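Local structure of thermotoga maritima TmcAL (Thermotoga maritima, 5Y0T) at residues V8-N11 against P12-N15; A48-K52 against F53-E57; F207-A210 against T211-R214. The protein belongs to the HIGH nucleotidyl transferase family, in the HUP clan of nucleotide-binding folds, and here holds a bound adenosine-5'-rp-alpha-thio-triphosphate. All blocks are in the same frame, centred on the assembly; numbering follows the deposited sequence.

Contact 1 of 3, residues V8-N11 against P12-N15. With TAT (adenosine-5'-rp-alpha-thio-triphosphate), chain E.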
ATOM      1  N   VAL A   8     -17.707  20.306  12.159  1.00 20.72           N
ATOM      2  CA  VAL A   8     -18.657  19.283  11.730  1.00 17.47           C
ATOM      3  C   VAL A   8     -17.999  18.193  10.900  1.00 22.03           C
ATOM      4  O   VAL A   8     -16.905  18.358  10.380  1.00 20.10           O
ATOM      5  CB  VAL A   8     -19.820  19.893  10.881  1.00 18.18           C
ATOM      6  CG1 VAL A   8     -20.570  20.974  11.663  1.00 17.69           C
ATOM      7  CG2 VAL A   8     -19.269  20.473   9.571  1.00 19.59           C
ATOM      8  N   GLU A   9     -18.701  17.075  10.780  1.00 20.76           N
ATOM      9  CA  GLU A   9     -18.276  15.947   9.956  1.00 21.45           C
ATOM     10  C   GLU A   9     -19.397  15.635   8.970  1.00 24.92           C
ATOM     11  O   GLU A   9     -19.129  15.368   7.802  1.00 21.27           O
ATOM     12  CB  GLU A   9     -17.881  14.755  10.817  1.00 21.12           C
ATOM     13  CG  GLU A   9     -16.620  15.079  11.607  1.00 20.26           C
ATOM     14  CD  GLU A   9     -15.827  13.843  11.977  1.00 28.54           C
ATOM     15  OE1 GLU A   9     -16.391  12.971  12.662  1.00 27.80           O
ATOM     16  OE2 GLU A   9     -14.657  13.729  11.542  1.00 26.39           O
ATOM     17  N   TYR A  10     -20.632  15.556   9.476  1.00 21.35           N
ATOM     18  CA  TYR A  10     -21.810  15.374   8.625  1.00 23.35           C
ATOM     19  C   TYR A  10     -21.697  14.070   7.829  1.00 23.52           C
ATOM     20  O   TYR A  10     -21.710  14.092   6.599  1.00 22.14           O
ATOM     21  CB  TYR A  10     -21.983  16.575   7.655  1.00 18.23           C
ATOM     22  CG  TYR A  10     -22.395  17.898   8.304  1.00 22.49           C
ATOM     23  CD1 TYR A  10     -23.027  17.932   9.551  1.00 22.17           C
ATOM     24  CD2 TYR A  10     -22.167  19.109   7.657  1.00 20.76           C
ATOM     25  CE1 TYR A  10     -23.414  19.147  10.138  1.00 19.18           C
ATOM     26  CE2 TYR A  10     -22.550  20.320   8.229  1.00 21.44           C
ATOM     27  CZ  TYR A  10     -23.175  20.339   9.460  1.00 20.49           C
ATOM     28  OH  TYR A  10     -23.566  21.550  10.015  1.00 18.54           O
ATOM     29  N   ASN A  11     -21.638  12.942   8.539  1.00 19.37           N
ATOM     30  CA  ASN A  11     -21.342  11.646   7.927  1.00 24.02           C
ATOM     31  C   ASN A  11     -22.415  10.597   8.191  1.00 22.50           C
ATOM     32  O   ASN A  11     -22.150   9.610   8.878  1.00 23.25           O
ATOM     33  CB  ASN A  11     -19.991  11.111   8.441  1.00 20.42           C
ATOM     34  CG  ASN A  11     -19.526   9.856   7.694  1.00 22.41           C
ATOM     35  OD1 ASN A  11     -19.976   9.575   6.589  1.00 23.57           O
ATOM     36  ND2 ASN A  11     -18.639   9.092   8.313  1.00 24.11           N
ATOM     37  N   PRO A  12     -23.628  10.787   7.643  1.00 21.78           N
ATOM     38  CA  PRO A  12     -24.135  11.871   6.790  1.00 18.31           C
ATOM     39  C   PRO A  12     -24.794  13.036   7.565  1.00 25.01           C
ATOM     40  O   PRO A  12     -24.959  12.955   8.792  1.00 20.40           O
ATOM     41  CB  PRO A  12     -25.187  11.154   5.948  1.00 22.20           C
ATOM     42  CG  PRO A  12     -25.833  10.241   6.984  1.00 21.21           C
ATOM     43  CD  PRO A  12     -24.658   9.743   7.843  1.00 18.33           C
ATOM     44  N   PHE A  13     -25.224  14.081   6.845  1.00 22.04           N
ATOM     45  CA  PHE A  13     -25.927  15.196   7.495  1.00 21.02           C
ATOM     46  C   PHE A  13     -27.300  14.685   7.850  1.00 25.63           C
ATOM     47  O   PHE A  13     -28.067  14.336   6.955  1.00 19.48           O
ATOM     48  CB  PHE A  13     -26.036  16.410   6.565  1.00 20.38           C
ATOM     49  CG  PHE A  13     -26.542  17.660   7.239  1.00 19.13           C
ATOM     50  CD1 PHE A  13     -27.858  17.750   7.683  1.00 22.90           C
ATOM     51  CD2 PHE A  13     -25.703  18.748   7.418  1.00 21.60           C
ATOM     52  CE1 PHE A  13     -28.327  18.903   8.302  1.00 22.72           C
ATOM     53  CE2 PHE A  13     -26.167  19.905   8.041  1.00 24.80           C
ATOM     54  CZ  PHE A  13     -27.468  19.974   8.491  1.00 19.67           C
ATOM     55  N   HIS A  14     -27.638  14.669   9.140  1.00 23.28           N
ATOM     56  CA  HIS A  14     -28.911  14.084   9.534  1.00 17.82           C
ATOM     57  C   HIS A  14     -29.758  15.082  10.311  1.00 18.43           C
ATOM     58  O   HIS A  14     -29.431  16.258  10.397  1.00 19.67           O
ATOM     59  CB  HIS A  14     -28.708  12.787  10.356  1.00 24.11           C
ATOM     60  CG  HIS A  14     -27.796  12.924  11.542  1.00 24.28           C
ATOM     61  ND1 HIS A  14     -27.901  13.952  12.457  1.00 24.62           N
ATOM     62  CD2 HIS A  14     -26.777  12.138  11.976  1.00 23.50           C
ATOM     63  CE1 HIS A  14     -26.983  13.794  13.400  1.00 27.26           C
ATOM     64  NE2 HIS A  14     -26.291  12.700  13.131  1.00 24.84           N
ATOM     65  N   ASN A  15     -30.883  14.614  10.827  1.00 18.95           N
ATOM     66  CA  ASN A  15     -31.801  15.511  11.521  1.00 21.38           C
ATOM     67  C   ASN A  15     -31.193  16.148  12.773  1.00 30.31           C
ATOM     68  O   ASN A  15     -31.493  17.298  13.098  1.00 28.31           O
ATOM     69  CB  ASN A  15     -33.083  14.756  11.872  1.00 20.58           C
ATOM     70  CG  ASN A  15     -33.897  14.413  10.645  1.00 29.46           C
ATOM     71  OD1 ASN A  15     -33.735  15.040   9.589  1.00 31.20           O
ATOM     72  ND2 ASN A  15     -34.783  13.423  10.769  1.00 26.30           N
TER
HETATM   73  N1  TAT E1001     -28.709  17.052  18.826  1.00 28.55           N
HETATM   74  C2  TAT E1001     -28.036  18.216  18.911  1.00 34.70           C
HETATM   75  N3  TAT E1001     -26.855  18.436  18.308  1.00 26.98           N
HETATM   76  C4  TAT E1001     -26.272  17.467  17.563  1.00 27.16           C
HETATM   77  C5  TAT E1001     -26.951  16.177  17.405  1.00 26.03           C
HETATM   78  C6  TAT E1001     -28.244  16.011  18.107  1.00 31.15           C
HETATM   79  N6  TAT E1001     -28.940  14.851  18.023  1.00 28.54           N
HETATM   80  N7  TAT E1001     -26.164  15.416  16.616  1.00 26.40           N
HETATM   81  C8  TAT E1001     -25.074  16.156  16.281  1.00 24.55           C
HETATM   82  N9  TAT E1001     -25.146  17.376  16.849  1.00 24.46           N
HETATM   83  PA  TAT E1001     -20.817  16.079  13.780  1.00 28.39           P
HETATM   84  PB  TAT E1001     -21.465  13.927  15.673  1.00 30.16           P
HETATM   85  PG  TAT E1001     -23.176  11.600  15.789  1.00 31.84           P
HETATM   86  C1' TAT E1001     -24.137  18.452  16.729  1.00 22.95           C
HETATM   87  O1A TAT E1001     -24.582  11.427  15.240  1.00 22.08           O
HETATM   88  O1B TAT E1001     -20.310  13.003  15.916  1.00 30.80           O
HETATM   89  S1G TAT E1001     -19.110  16.565  14.576  1.00 25.90           S
HETATM   90  C2' TAT E1001     -22.784  17.956  17.238  1.00 23.37           C
HETATM   91  O2' TAT E1001     -22.711  17.971  18.664  1.00 23.77           O
HETATM   92  O2A TAT E1001     -20.931  16.111  12.265  1.00 26.72           O
HETATM   93  O2B TAT E1001     -21.854  14.912  16.745  1.00 31.16           O
HETATM   94  O2G TAT E1001     -22.184  10.635  15.170  1.00 27.29           O
HETATM   95  C3' TAT E1001     -21.832  18.923  16.570  1.00 25.16           C
HETATM   96  O3' TAT E1001     -21.706  20.137  17.335  1.00 21.31           O
HETATM   97  O3A TAT E1001     -21.300  14.601  14.218  1.00 30.75           O
HETATM   98  O3B TAT E1001     -22.769  13.064  15.245  1.00 30.60           O
HETATM   99  O3G TAT E1001     -23.053  11.705  17.290  1.00 31.46           O
HETATM  100  C4' TAT E1001     -22.531  19.230  15.249  1.00 27.29           C
HETATM  101  O4' TAT E1001     -23.897  18.817  15.374  1.00 22.68           O
HETATM  102  C5' TAT E1001     -21.898  18.470  14.079  1.00 20.23           C
HETATM  103  O5' TAT E1001     -21.927  17.075  14.382  1.00 24.99           O
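The ring of Tyr10 is filled on both faces: Phe13 CD2 sits 3.3 Å above the plane, over its centre, while Val8 CB lies over the centre of the opposite face. Phe13 approaches with its CD2–CE2 edge, giving an edge-to-face pair whose centroids are 4.4 Å apart and whose planes open at 52°, well short of perpendicular. CE2 of Phe13 makes the closest approach, 3.3 Å from Tyr10 CZ. With CG anti to the backbone N (chi1 -171°), the Phe13 side chain runs beside that of Tyr10 in the same direction. The imidazole of His14 serves the ligand through its edge, with TAT N7 in the plane and TAT O1A near it. There NE2 of His14 gives a hydrogen bond of 3.0 Å to TAT O1A, an oxygen on the terminal phosphorus PG.

This is the turn between strand 3-8 and helix 15-28, where His14 and Asn15 open the His-Asn-Gly-His form of the HIGH signature. His17, from the same signature, stacks on His14, meets Tyr10 edge-to-face and also bonds the ligand. A cis peptide joins Asn11 to Pro12 and bends the chain sharply, and the CA-H of Pro12 faces Tyr10 O, with a CA to O distance of 3.3 Å. Upstream of this bend, two successive backbone N-H groups grip one oxygen on phosphorus PA: Glu9 N reaches TAT O2A at 2.8 Å and Tyr10 N reaches the same TAT O2A at 2.9 Å. Asn11 turns its amide away from the ligand, OD1 accepting from Val49 N.

Contact 2 of 3, residues A48-K52 against F53-E57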
ATOM      1  N   ALA A  48     -15.826   8.859   4.938  1.00 22.30           N
ATOM      2  CA  ALA A  48     -17.140   9.473   4.872  1.00 19.84           C
ATOM      3  C   ALA A  48     -17.974   8.624   3.933  1.00 22.56           C
ATOM      4  O   ALA A  48     -17.453   8.044   2.963  1.00 19.01           O
ATOM      5  CB  ALA A  48     -17.037  10.906   4.397  1.00 22.78           C
ATOM      6  N   VAL A  49     -19.260   8.501   4.214  1.00 17.49           N
ATOM      7  CA  VAL A  49     -20.050   7.562   3.439  1.00 23.39           C
ATOM      8  C   VAL A  49     -20.294   8.104   2.013  1.00 21.28           C
ATOM      9  O   VAL A  49     -20.471   7.325   1.073  1.00 27.03           O
ATOM     10  CB  VAL A  49     -21.373   7.218   4.169  1.00 20.11           C
ATOM     11  CG1 VAL A  49     -22.326   8.438   4.233  1.00 17.56           C
ATOM     12  CG2 VAL A  49     -22.022   6.003   3.523  1.00 26.58           C
ATOM     13  N   ILE A  50     -20.280   9.432   1.862  1.00 19.37           N
ATOM     14  CA  ILE A  50     -20.178  10.085   0.542  1.00 20.06           C
ATOM     15  C   ILE A  50     -19.123  11.175   0.666  1.00 20.72           C
ATOM     16  O   ILE A  50     -18.767  11.536   1.786  1.00 18.65           O
ATOM     17  CB  ILE A  50     -21.495  10.701   0.056  1.00 18.35           C
ATOM     18  CG1 ILE A  50     -22.078  11.649   1.121  1.00 16.23           C
ATOM     19  CG2 ILE A  50     -22.522   9.621  -0.311  1.00 18.40           C
ATOM     20  CD1 ILE A  50     -23.409  12.294   0.662  1.00 23.73           C
ATOM     21  N   ASP A  51     -18.616  11.711  -0.446  1.00 20.56           N
ATOM     22  CA  ASP A  51     -17.380  12.488  -0.318  1.00 18.87           C
ATOM     23  C   ASP A  51     -17.630  13.927   0.118  1.00 19.63           C
ATOM     24  O   ASP A  51     -18.770  14.350   0.305  1.00 16.04           O
ATOM     25  CB  ASP A  51     -16.537  12.421  -1.616  1.00 22.06           C
ATOM     26  CG  ASP A  51     -17.103  13.225  -2.778  1.00 23.38           C
ATOM     27  OD1 ASP A  51     -18.050  14.030  -2.622  1.00 23.54           O
ATOM     28  OD2 ASP A  51     -16.555  13.045  -3.891  1.00 27.54           O
ATOM     29  N   LYS A  52     -16.546  14.672   0.307  1.00 16.06           N
ATOM     30  CA  LYS A  52     -16.639  15.986   0.937  1.00 17.17           C
ATOM     31  C   LYS A  52     -17.302  17.006   0.017  1.00 18.28           C
ATOM     32  O   LYS A  52     -17.902  17.977   0.487  1.00 20.85           O
ATOM     33  CB  LYS A  52     -15.238  16.472   1.351  1.00 16.79           C
ATOM     34  CG  LYS A  52     -14.318  16.726   0.147  1.00 18.33           C
ATOM     35  CD  LYS A  52     -12.855  16.834   0.579  1.00 14.31           C
ATOM     36  CE  LYS A  52     -11.953  17.045  -0.649  1.00 17.96           C
ATOM     37  NZ  LYS A  52     -10.504  17.156  -0.252  1.00 18.23           N
ATOM     38  N   PHE A  53     -17.224  16.786  -1.291  1.00 17.22           N
ATOM     39  CA  PHE A  53     -17.865  17.718  -2.227  1.00 17.75           C
ATOM     40  C   PHE A  53     -19.390  17.601  -2.138  1.00 22.95           C
ATOM     41  O   PHE A  53     -20.122  18.600  -2.134  1.00 21.94           O
ATOM     42  CB  PHE A  53     -17.360  17.455  -3.649  1.00 22.95           C
ATOM     43  CG  PHE A  53     -15.856  17.575  -3.774  1.00 22.19           C
ATOM     44  CD1 PHE A  53     -15.236  18.799  -3.627  1.00 27.72           C
ATOM     45  CD2 PHE A  53     -15.078  16.463  -4.025  1.00 26.73           C
ATOM     46  CE1 PHE A  53     -13.853  18.909  -3.733  1.00 25.02           C
ATOM     47  CE2 PHE A  53     -13.700  16.569  -4.128  1.00 30.79           C
ATOM     48  CZ  PHE A  53     -13.096  17.791  -3.984  1.00 24.05           C
ATOM     49  N   ALA A  54     -19.870  16.372  -2.039  1.00 19.84           N
ATOM     50  CA  ALA A  54     -21.295  16.140  -1.825  1.00 18.00           C
ATOM     51  C   ALA A  54     -21.743  16.660  -0.456  1.00 19.53           C
ATOM     52  O   ALA A  54     -22.782  17.320  -0.328  1.00 21.47           O
ATOM     53  CB  ALA A  54     -21.610  14.650  -1.964  1.00 19.35           C
ATOM     54  N   ARG A  55     -20.968  16.370   0.579  1.00 16.83           N
ATOM     55  CA  ARG A  55     -21.389  16.777   1.919  1.00 20.65           C
ATOM     56  C   ARG A  55     -21.262  18.304   2.096  1.00 22.60           C
ATOM     57  O   ARG A  55     -22.060  18.913   2.805  1.00 17.30           O
ATOM     58  CB  ARG A  55     -20.598  15.999   2.984  1.00 15.33           C
ATOM     59  CG  ARG A  55     -21.257  14.647   3.315  1.00 22.20           C
ATOM     60  CD  ARG A  55     -20.267  13.599   3.861  1.00 21.79           C
ATOM     61  NE  ARG A  55     -19.371  14.159   4.875  1.00 16.81           N
ATOM     62  CZ  ARG A  55     -18.068  14.322   4.685  1.00 16.79           C
ATOM     63  NH1 ARG A  55     -17.512  13.931   3.537  1.00 16.67           N
ATOM     64  NH2 ARG A  55     -17.318  14.855   5.637  1.00 18.05           N
ATOM     65  N   ALA A  56     -20.296  18.928   1.423  1.00 18.36           N
ATOM     66  CA  ALA A  56     -20.219  20.404   1.418  1.00 21.63           C
ATOM     67  C   ALA A  56     -21.483  21.024   0.819  1.00 20.76           C
ATOM     68  O   ALA A  56     -22.031  22.012   1.338  1.00 18.76           O
ATOM     69  CB  ALA A  56     -18.984  20.883   0.647  1.00 21.10           C
ATOM     70  N   GLU A  57     -21.963  20.445  -0.273  1.00 17.66           N
ATOM     71  CA  GLU A  57     -23.160  20.986  -0.897  1.00 23.00           C
ATOM     72  C   GLU A  57     -24.372  20.862   0.026  1.00 22.36           C
ATOM     73  O   GLU A  57     -25.192  21.790   0.116  1.00 23.22           O
ATOM     74  CB  GLU A  57     -23.459  20.296  -2.240  1.00 20.18           C
ATOM     75  CG  GLU A  57     -24.650  20.910  -2.918  1.00 22.32           C
ATOM     76  CD  GLU A  57     -24.994  20.281  -4.255  1.00 26.52           C
ATOM     77  OE1 GLU A  57     -24.124  19.627  -4.872  1.00 25.81           O
ATOM     78  OE2 GLU A  57     -26.153  20.452  -4.677  1.00 27.45           O
TER
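Helix 52-61 begins with an N-cap: Asp51 OD1 accepts from Ala54 N at 3.0 Å, and the nearly straight N-H (170°) meets the oxygen almost along its C-O axis. The aspartate can fold back this way because its CG lies between the backbone N and the carbonyl carbon (chi1 73°). OD2 of Asp51 lies at the edge of the Phe53 ring, in its plane, with the carboxylate turned almost perpendicular to that ring, and it forms a salt bridge with Arg412. Over one face of the same ring rests Lys52 CG, a CH-pi contact 4.1 Å from the centroid of Phe53. The extended chain continues over that face, CE nearest Phe53 CZ, and carries NZ to Asp413 and Glu69.

Arg55, one turn into the helix, reaches back over the loop. A bend at its third torsion (chi3 45°) brings one guanidinium face onto Ala48 CB, 3.2 Å from Arg55 NH1. NH1 also donates to Ile50 O at 3.2 Å, the acceptor lying somewhat out of the guanidinium plane. Further carbonyls of Gly39, Tyr10 and Glu9 share out its N-H groups, so this buried head is fixed in rotation by backbone oxygens. Nearer the backbone, Ile50 CG1 packs on Arg55 CG at 3.8 Å and Ile50 CD1 on Ala54 CB at 4.0 Å. Main-chain bonds from Arg55 N to Asp51 O and from Ala56 N to Lys52 O start the regular helical pattern. Such an aspartate-capped first turn here opens the helix of a beta-alpha-beta crossover, linking parallel strands 32-38 and 66-70 of a Rossmann-like sheet.

Contact 3 of 3, residues F207-A210 against T211-R214. With TAT (adenosine-5'-rp-alpha-thio-triphosphate), chain E.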
ATOM      1  N   PHE A 207     -34.172  11.105  15.723  1.00 44.01           N
ATOM      2  CA  PHE A 207     -32.751  11.393  15.770  1.00 40.55           C
ATOM      3  C   PHE A 207     -31.961  10.117  15.977  1.00 44.08           C
ATOM      4  O   PHE A 207     -31.819   9.625  17.092  1.00 63.25           O
ATOM      5  CB  PHE A 207     -32.438  12.370  16.898  1.00 40.23           C
ATOM      6  CG  PHE A 207     -33.188  13.666  16.811  1.00 38.93           C
ATOM      7  CD1 PHE A 207     -34.436  13.804  17.396  1.00 48.71           C
ATOM      8  CD2 PHE A 207     -32.639  14.749  16.162  1.00 33.61           C
ATOM      9  CE1 PHE A 207     -35.118  15.009  17.325  1.00 47.99           C
ATOM     10  CE2 PHE A 207     -33.317  15.956  16.094  1.00 39.86           C
ATOM     11  CZ  PHE A 207     -34.547  16.084  16.668  1.00 41.44           C
ATOM     12  N   SER A 208     -31.381   9.623  14.904  1.00 34.75           N
ATOM     13  CA  SER A 208     -30.532   8.460  14.992  1.00 30.36           C
ATOM     14  C   SER A 208     -29.141   9.003  14.803  1.00 31.30           C
ATOM     15  O   SER A 208     -28.973  10.023  14.131  1.00 26.21           O
ATOM     16  CB  SER A 208     -30.892   7.413  13.937  1.00 32.17           C
ATOM     17  OG  SER A 208     -32.145   6.809  14.238  1.00 33.07           O
ATOM     18  N   SER A 209     -28.166   8.359  15.435  1.00 28.33           N
ATOM     19  CA  SER A 209     -26.776   8.754  15.303  1.00 30.05           C
ATOM     20  C   SER A 209     -26.293   8.530  13.873  1.00 29.99           C
ATOM     21  O   SER A 209     -26.811   7.660  13.161  1.00 23.49           O
ATOM     22  CB  SER A 209     -25.905   7.955  16.273  1.00 33.17           C
ATOM     23  OG  SER A 209     -25.798   6.611  15.824  1.00 32.46           O
ATOM     24  N   ALA A 210     -25.276   9.283  13.472  1.00 21.97           N
ATOM     25  CA  ALA A 210     -24.664   9.104  12.165  1.00 20.88           C
ATOM     26  C   ALA A 210     -24.218   7.651  11.955  1.00 29.17           C
ATOM     27  O   ALA A 210     -24.343   7.109  10.856  1.00 25.68           O
ATOM     28  CB  ALA A 210     -23.465  10.077  12.003  1.00 20.24           C
ATOM     29  N   THR A 211     -23.730   7.005  13.013  1.00 25.22           N
ATOM     30  CA  THR A 211     -23.257   5.622  12.876  1.00 28.71           C
ATOM     31  C   THR A 211     -24.437   4.661  12.689  1.00 26.91           C
ATOM     32  O   THR A 211     -24.379   3.750  11.865  1.00 27.00           O
ATOM     33  CB  THR A 211     -22.399   5.184  14.091  1.00 35.73           C
ATOM     34  OG1 THR A 211     -21.220   6.002  14.164  1.00 35.57           O
ATOM     35  CG2 THR A 211     -21.980   3.730  13.963  1.00 34.98           C
ATOM     36  N   ALA A 212     -25.522   4.873  13.423  1.00 24.33           N
ATOM     37  CA  ALA A 212     -26.709   4.045  13.214  1.00 28.54           C
ATOM     38  C   ALA A 212     -27.214   4.191  11.770  1.00 27.06           C
ATOM     39  O   ALA A 212     -27.596   3.213  11.132  1.00 28.89           O
ATOM     40  CB  ALA A 212     -27.811   4.411  14.211  1.00 24.52           C
ATOM     41  N   ILE A 213     -27.193   5.415  11.253  1.00 24.29           N
ATOM     42  CA  ILE A 213     -27.729   5.666   9.917  1.00 22.84           C
ATOM     43  C   ILE A 213     -26.872   5.003   8.848  1.00 24.98           C
ATOM     44  O   ILE A 213     -27.393   4.440   7.878  1.00 27.30           O
ATOM     45  CB  ILE A 213     -27.859   7.178   9.648  1.00 23.41           C
ATOM     46  CG1 ILE A 213     -28.899   7.771  10.603  1.00 24.67           C
ATOM     47  CG2 ILE A 213     -28.276   7.449   8.195  1.00 22.95           C
ATOM     48  CD1 ILE A 213     -28.836   9.283  10.656  1.00 22.41           C
ATOM     49  N   ARG A 214     -25.560   5.041   9.034  1.00 26.60           N
ATOM     50  CA  ARG A 214     -24.677   4.341   8.114  1.00 26.62           C
ATOM     51  C   ARG A 214     -24.964   2.839   8.157  1.00 28.48           C
ATOM     52  O   ARG A 214     -24.894   2.160   7.137  1.00 26.49           O
ATOM     53  CB  ARG A 214     -23.209   4.634   8.439  1.00 23.60           C
ATOM     54  CG  ARG A 214     -22.801   6.078   8.129  1.00 24.73           C
ATOM     55  CD  ARG A 214     -21.272   6.253   8.081  1.00 24.42           C
ATOM     56  NE  ARG A 214     -20.624   5.788   9.310  1.00 27.65           N
ATOM     57  CZ  ARG A 214     -20.507   6.504  10.427  1.00 26.69           C
ATOM     58  NH1 ARG A 214     -21.007   7.726  10.497  1.00 25.04           N
ATOM     59  NH2 ARG A 214     -19.894   5.987  11.484  1.00 29.52           N
TER
HETATM   60  N1  TAT E1001     -28.709  17.052  18.826  1.00 28.55           N
HETATM   61  C2  TAT E1001     -28.036  18.216  18.911  1.00 34.70           C
HETATM   62  N3  TAT E1001     -26.855  18.436  18.308  1.00 26.98           N
HETATM   63  C4  TAT E1001     -26.272  17.467  17.563  1.00 27.16           C
HETATM   64  C5  TAT E1001     -26.951  16.177  17.405  1.00 26.03           C
HETATM   65  C6  TAT E1001     -28.244  16.011  18.107  1.00 31.15           C
HETATM   66  N6  TAT E1001     -28.940  14.851  18.023  1.00 28.54           N
HETATM   67  N7  TAT E1001     -26.164  15.416  16.616  1.00 26.40           N
HETATM   68  C8  TAT E1001     -25.074  16.156  16.281  1.00 24.55           C
HETATM   69  N9  TAT E1001     -25.146  17.376  16.849  1.00 24.46           N
HETATM   70  PA  TAT E1001     -20.817  16.079  13.780  1.00 28.39           P
HETATM   71  PB  TAT E1001     -21.465  13.927  15.673  1.00 30.16           P
HETATM   72  PG  TAT E1001     -23.176  11.600  15.789  1.00 31.84           P
HETATM   73  C1' TAT E1001     -24.137  18.452  16.729  1.00 22.95           C
HETATM   74  O1A TAT E1001     -24.582  11.427  15.240  1.00 22.08           O
HETATM   75  O1B TAT E1001     -20.310  13.003  15.916  1.00 30.80           O
HETATM   76  S1G TAT E1001     -19.110  16.565  14.576  1.00 25.90           S
HETATM   77  C2' TAT E1001     -22.784  17.956  17.238  1.00 23.37           C
HETATM   78  O2' TAT E1001     -22.711  17.971  18.664  1.00 23.77           O
HETATM   79  O2A TAT E1001     -20.931  16.111  12.265  1.00 26.72           O
HETATM   80  O2B TAT E1001     -21.854  14.912  16.745  1.00 31.16           O
HETATM   81  O2G TAT E1001     -22.184  10.635  15.170  1.00 27.29           O
HETATM   82  C3' TAT E1001     -21.832  18.923  16.570  1.00 25.16           C
HETATM   83  O3' TAT E1001     -21.706  20.137  17.335  1.00 21.31           O
HETATM   84  O3A TAT E1001     -21.300  14.601  14.218  1.00 30.75           O
HETATM   85  O3B TAT E1001     -22.769  13.064  15.245  1.00 30.60           O
HETATM   86  O3G TAT E1001     -23.053  11.705  17.290  1.00 31.46           O
HETATM   87  C4' TAT E1001     -22.531  19.230  15.249  1.00 27.29           C
HETATM   88  O4' TAT E1001     -23.897  18.817  15.374  1.00 22.68           O
HETATM   89  C5' TAT E1001     -21.898  18.470  14.079  1.00 20.23           C
HETATM   90  O5' TAT E1001     -21.927  17.075  14.382  1.00 24.99           O
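Thr211 CB lies 4.1 Å from Ser209 OG, the hydroxyl that caps the helix. The CA of Thr211 also lies against one face of the Arg214 guanidinium, toward the rim. Next, Ala212 presents its backbone N to Ser209 OG, a capping hydrogen bond of 3.0 Å with an angle of 163° at the hydrogen. The serine reaches this N-H because its OG stands between the backbone N and the carbonyl carbon (chi1 72°), and the methyl of Ala212 touches the same oxygen, with CB 3.4 Å from Ser209 OG.

Ser209 thus takes the N-cap position of helix 210-218, and the run Ser-Ala-Thr-Ala-Ile-Arg resembles the ISSTxIR-type motif of related nucleotidyl transferases, which in those enzymes lies near the nucleotide phosphates. Consistent with that likeness, Ala210 N, in the first turn, gives a nearly straight bond (170°) to TAT O1A at 2.9 Å, and the helix end would probably favour the negative phosphate. Ala210 CB packs 3.5 Å from TAT O2G on the same phosphorus.

Ile213 follows, its N bonded to Ser209 O. Its CG1 branch folds back along the loop, close to Ser209 O, with CG1 3.9 Å from Ser208 CB and CD1 near Ser208 O, while His14 also touches this side chain. Last comes Arg214, whose N donates to Ala210 O at 3.0 Å. Its side chain, bent at the third torsion, doubles back so that Ala210 O lies over the same guanidinium face as Thr211 CA, with CG of Arg214 only 3.3 Å from Ala210 O. The charged end is held from outside the turn, NH1 by Asn11 O and NH2 by a salt bridge to Glu46.

How the contacts relate
Contacts 1 and 2 are buried, whereas contact 3 is partly exposed, with Ala210, Ile213 and Arg214 buried. Contact 1 sits between the others, with centres about 9 Å from each, and both neighbours reach into it through an arginine: Arg55 of contact 2 takes the carbonyls of Glu9 and Tyr10, Arg214 of contact 3 that of Asn11. Contacts 2 and 3 are both capped helix starts, one with a carboxylate and one with a hydroxyl, and they touch where Val49 packs on Arg214. Contact 1 instead combines aromatic packing with backbone and imidazole N-H groups turned to the phosphates. Contacts 1 and 3 grip TAT from two sequence regions, while contact 2 stands in the second shell.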